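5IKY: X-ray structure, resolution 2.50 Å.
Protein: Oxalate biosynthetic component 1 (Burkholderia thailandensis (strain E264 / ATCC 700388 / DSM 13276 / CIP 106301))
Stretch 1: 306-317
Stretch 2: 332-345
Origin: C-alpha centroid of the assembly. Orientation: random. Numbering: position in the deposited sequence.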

# COMPACT_ATOMS: atom_id res chain seq x y z
N LEU A 306 16.94 3.06 -10.47
CA LEU A 306 15.76 2.96 -11.31
C LEU A 306 15.37 4.32 -11.87
O LEU A 306 15.50 5.34 -11.21
CB LEU A 306 14.60 2.35 -10.53
CG LEU A 306 14.83 0.93 -10.01
CD1 LEU A 306 13.60 0.42 -9.26
CD2 LEU A 306 15.18 0.00 -11.16
N ALA A 307 14.89 4.31 -13.11
CA ALA A 307 14.46 5.52 -13.78
C ALA A 307 12.94 5.66 -13.69
O ALA A 307 12.26 4.68 -13.38
CB ALA A 307 14.91 5.51 -15.24
N PRO A 308 12.42 6.87 -13.94
CA PRO A 308 10.96 6.96 -14.07
C PRO A 308 10.50 6.14 -15.26
O PRO A 308 11.25 5.98 -16.22
CB PRO A 308 10.71 8.46 -14.27
CG PRO A 308 12.03 9.04 -14.66
CD PRO A 308 13.07 8.18 -14.00
N ASP A 309 9.29 5.60 -15.19
CA ASP A 309 8.82 4.70 -16.22
C ASP A 309 8.26 5.46 -17.41
O ASP A 309 8.38 5.03 -18.56
CB ASP A 309 7.76 3.76 -15.65
CG ASP A 309 8.24 3.05 -14.40
OD1 ASP A 309 8.94 2.02 -14.54
OD2 ASP A 309 7.93 3.53 -13.28
N VAL A 310 7.64 6.61 -17.14
CA VAL A 310 6.95 7.36 -18.17
C VAL A 310 7.26 8.85 -18.06
O VAL A 310 7.41 9.38 -16.96
CB VAL A 310 5.42 7.13 -18.09
CG1 VAL A 310 4.69 7.97 -19.12
CG2 VAL A 310 5.09 5.65 -18.29
N ALA A 311 7.37 9.53 -19.20
CA ALA A 311 7.52 10.98 -19.23
C ALA A 311 6.64 11.61 -20.30
O ALA A 311 6.40 11.02 -21.36
CB ALA A 311 8.98 11.36 -19.45
N SER A 312 6.15 12.82 -20.02
CA SER A 312 5.26 13.52 -20.94
C SER A 312 5.94 13.83 -22.27
O SER A 312 7.14 14.12 -22.33
CB SER A 312 4.76 14.82 -20.31
OG SER A 312 3.83 14.55 -19.27
N PHE A 313 5.16 13.76 -23.34
CA PHE A 313 5.67 13.95 -24.69
C PHE A 313 4.56 14.49 -25.58
O PHE A 313 3.53 13.84 -25.76
CB PHE A 313 6.22 12.62 -25.23
CG PHE A 313 6.96 12.75 -26.54
CD1 PHE A 313 8.30 13.11 -26.55
CD2 PHE A 313 6.33 12.49 -27.74
CE1 PHE A 313 8.99 13.22 -27.74
CE2 PHE A 313 7.02 12.60 -28.94
CZ PHE A 313 8.35 12.97 -28.94
N SER A 314 4.76 15.69 -26.13
CA SER A 314 3.77 16.29 -27.02
C SER A 314 4.38 16.62 -28.37
O SER A 314 5.12 17.59 -28.51
CB SER A 314 3.17 17.54 -26.39
OG SER A 314 2.41 17.22 -25.24
N PRO A 315 4.06 15.81 -29.39
CA PRO A 315 4.62 16.04 -30.73
C PRO A 315 3.94 17.21 -31.44
O PRO A 315 3.28 17.03 -32.46
CB PRO A 315 4.34 14.72 -31.45
CG PRO A 315 3.11 14.19 -30.79
CD PRO A 315 3.20 14.62 -29.35
N GLY A 316 4.10 18.41 -30.88
CA GLY A 316 3.54 19.61 -31.46
C GLY A 316 3.34 20.70 -30.41
O GLY A 316 3.44 20.43 -29.22
N PRO A 317 3.06 21.93 -30.86
CA PRO A 317 2.88 23.07 -29.96
C PRO A 317 1.67 22.90 -29.04
O PRO A 317 0.66 22.33 -29.45
CB PRO A 317 2.66 24.25 -30.92
CG PRO A 317 3.19 23.80 -32.23
CD PRO A 317 2.94 22.32 -32.28
N PHE A 332 14.29 19.06 -30.84
CA PHE A 332 14.18 18.92 -29.39
C PHE A 332 13.53 17.59 -29.04
O PHE A 332 14.05 16.83 -28.23
CB PHE A 332 13.38 20.08 -28.79
CG PHE A 332 12.88 19.81 -27.41
CD1 PHE A 332 13.75 19.79 -26.33
CD2 PHE A 332 11.53 19.57 -27.18
CE1 PHE A 332 13.29 19.53 -25.06
CE2 PHE A 332 11.07 19.31 -25.91
CZ PHE A 332 11.94 19.29 -24.84
N LEU A 333 12.38 17.33 -29.65
CA LEU A 333 11.65 16.09 -29.43
C LEU A 333 12.48 14.86 -29.79
O LEU A 333 12.36 13.82 -29.14
CB LEU A 333 10.35 16.09 -30.23
CG LEU A 333 9.31 17.10 -29.73
CD1 LEU A 333 8.08 17.09 -30.61
CD2 LEU A 333 8.94 16.78 -28.29
N ALA A 334 13.32 15.00 -30.81
CA ALA A 334 14.20 13.91 -31.21
C ALA A 334 15.26 13.68 -30.15
O ALA A 334 15.64 12.54 -29.88
CB ALA A 334 14.85 14.22 -32.56
N ASP A 335 15.75 14.76 -29.54
CA ASP A 335 16.70 14.64 -28.44
C ASP A 335 16.04 14.01 -27.22
O ASP A 335 16.67 13.24 -26.49
CB ASP A 335 17.27 16.01 -28.07
CG ASP A 335 18.25 16.53 -29.11
OD1 ASP A 335 18.86 15.71 -29.82
OD2 ASP A 335 18.41 17.77 -29.20
N GLN A 336 14.77 14.35 -27.01
CA GLN A 336 13.98 13.74 -25.94
C GLN A 336 13.90 12.23 -26.12
O GLN A 336 14.31 11.47 -25.25
CB GLN A 336 12.57 14.35 -25.89
CG GLN A 336 12.53 15.83 -25.52
CD GLN A 336 12.88 16.08 -24.07
OE1 GLN A 336 14.04 16.28 -23.73
NE2 GLN A 336 11.87 16.10 -23.20
N LEU A 337 13.37 11.81 -27.27
CA LEU A 337 13.20 10.38 -27.55
C LEU A 337 14.52 9.62 -27.48
O LEU A 337 14.56 8.48 -27.01
CB LEU A 337 12.56 10.18 -28.93
CG LEU A 337 11.08 10.55 -29.03
CD1 LEU A 337 10.52 10.17 -30.39
CD2 LEU A 337 10.28 9.90 -27.91
N ALA A 338 15.60 10.25 -27.93
CA ALA A 338 16.91 9.61 -27.88
C ALA A 338 17.31 9.39 -26.42
O ALA A 338 17.83 8.33 -26.06
CB ALA A 338 17.95 10.44 -28.60
N HIS A 339 17.06 10.41 -25.60
CA HIS A 339 17.37 10.35 -24.18
C HIS A 339 16.47 9.36 -23.43
O HIS A 339 16.95 8.60 -22.59
CB HIS A 339 17.25 11.74 -23.55
CG HIS A 339 17.56 11.76 -22.09
ND1 HIS A 339 18.85 11.73 -21.60
CD2 HIS A 339 16.74 11.79 -21.01
CE1 HIS A 339 18.81 11.75 -20.28
NE2 HIS A 339 17.55 11.79 -19.90
N PHE A 340 15.17 9.38 -23.74
CA PHE A 340 14.22 8.42 -23.16
C PHE A 340 14.71 6.99 -23.34
O PHE A 340 14.58 6.15 -22.44
CB PHE A 340 12.83 8.54 -23.80
CG PHE A 340 12.05 9.77 -23.41
CD1 PHE A 340 12.67 10.88 -22.86
CD2 PHE A 340 10.68 9.81 -23.58
CE1 PHE A 340 11.95 12.00 -22.53
CE2 PHE A 340 9.94 10.93 -23.24
CZ PHE A 340 10.58 12.03 -22.70
N ALA A 341 15.27 6.71 -24.51
CA ALA A 341 15.69 5.36 -24.87
C ALA A 341 16.92 4.91 -24.08
O ALA A 341 17.01 3.76 -23.67
CB ALA A 341 15.97 5.28 -26.36
N GLU A 342 17.86 5.83 -23.87
CA GLU A 342 19.09 5.50 -23.15
C GLU A 342 18.83 5.26 -21.67
O GLU A 342 19.60 4.58 -20.99
CB GLU A 342 20.12 6.62 -23.32
N VAL A 343 17.73 5.81 -21.17
CA VAL A 343 17.44 5.78 -19.74
C VAL A 343 16.34 4.76 -19.43
O VAL A 343 16.23 4.27 -18.30
CB VAL A 343 17.04 7.20 -19.24
CG1 VAL A 343 16.79 7.21 -17.75
CG2 VAL A 343 18.14 8.20 -19.57
N GLY A 344 15.55 4.42 -20.44
CA GLY A 344 14.51 3.41 -20.28
C GLY A 344 13.14 4.00 -20.01
O GLY A 344 12.30 3.38 -19.37
N VAL A 345 12.92 5.21 -20.51
CA VAL A 345 11.67 5.91 -20.28
C VAL A 345 10.73 5.78 -21.48
O VAL A 345 11.13 6.00 -22.62
CB VAL A 345 11.92 7.40 -19.97
CG1 VAL A 345 10.60 8.11 -19.69
CG2 VAL A 345 12.86 7.54 -18.79
O HOH W 1 9.27 15.59 -24.11

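The two stretches pack as a helix against a strand. Helix 332-343 runs nearly antiparallel to strand 310-313, at 172°, with the axes 10.6 Å apart at closest approach. No direct hydrogen bond joins them. Mostly apolar packing, some of it against backbone atoms, and one water bridge make the contact, which buries 548 Å² in all.

Phe-332 is buried but does not touch stretch 1. Leu-333 makes the first contact. Its CA-to-CB bond points toward stretch 1, with chi1 m and chi2 t, and its methyls pack on Phe-313, Ser-314 and Pro-315. CD2 of Leu-333 lies 3.6 Å from CE1 of Phe-313. CD1 of Leu-333 lies 3.6 Å from CA of Pro-315 and 3.7 Å from O of Ser-314. A branched apolar side chain suits this place, where it meets both a ring and a bend of the backbone. In that bend, N of Gly-316 donates to O of Ser-314 at 2.7 Å. Gly-316 has phi 156° and psi 168°, angles that call for glycine.

Ala-334 and Asp-335 are exposed and take no part. Gln-336 points toward stretch 1. Its CB sits at the edge of the Phe-313 ring, 4.2 Å from CE1. Its NE2 donates to water 1 at 2.8 Å, and the water donates to O of Ser-312 at 3.1 Å. The polar end thus reaches the strand backbone through a water.

Leu-337 starts sideways, but its end comes nearer. Its CD2 lies over one face of the Phe-313 ring, 4.0 Å from the centroid and 27° off the normal, a CH-pi contact. The same CD2 is 3.6 Å from CE1 of Phe-313. Phe-313, chi1 t, points toward the helix and has 102 Å² covered by it, the largest share of any residue here. Its flat ring fills the space between Leu-333, Gln-336, Leu-337 and Phe-340.

Ala-338 and His-339 lie out of reach. The CA-to-CB bond of Phe-340 points toward stretch 1, with chi1 m. Its CZ is 3.7 Å from CB of Ala-311. O of Ser-312 lies at the edge of the Phe-340 ring, 4.0 Å from CZ. The small side chain of Ala-311 lets the ring come close to the strand.

Ala-341 and Glu-342 are out of reach. Val-343 points toward stretch 1, and its CG1 meets CB of Ala-307 at 3.6 Å.

Gly-344 is the first residue to leave the helical angles. Its positive phi, 97°, suits glycine. O of Phe-340 accepts from N of Gly-344 at 2.8 Å and from N of Val-345 at 2.7 Å, which secures the turn.

Val-345 is buried and has 75 Å² covered. Its CG1 lies 3.6 Å from CB of Ala-311, while its CG2 is 3.4 Å from O of Pro-308. The two methyls of a beta-branched residue thus pack against the start of the strand and the loop before it.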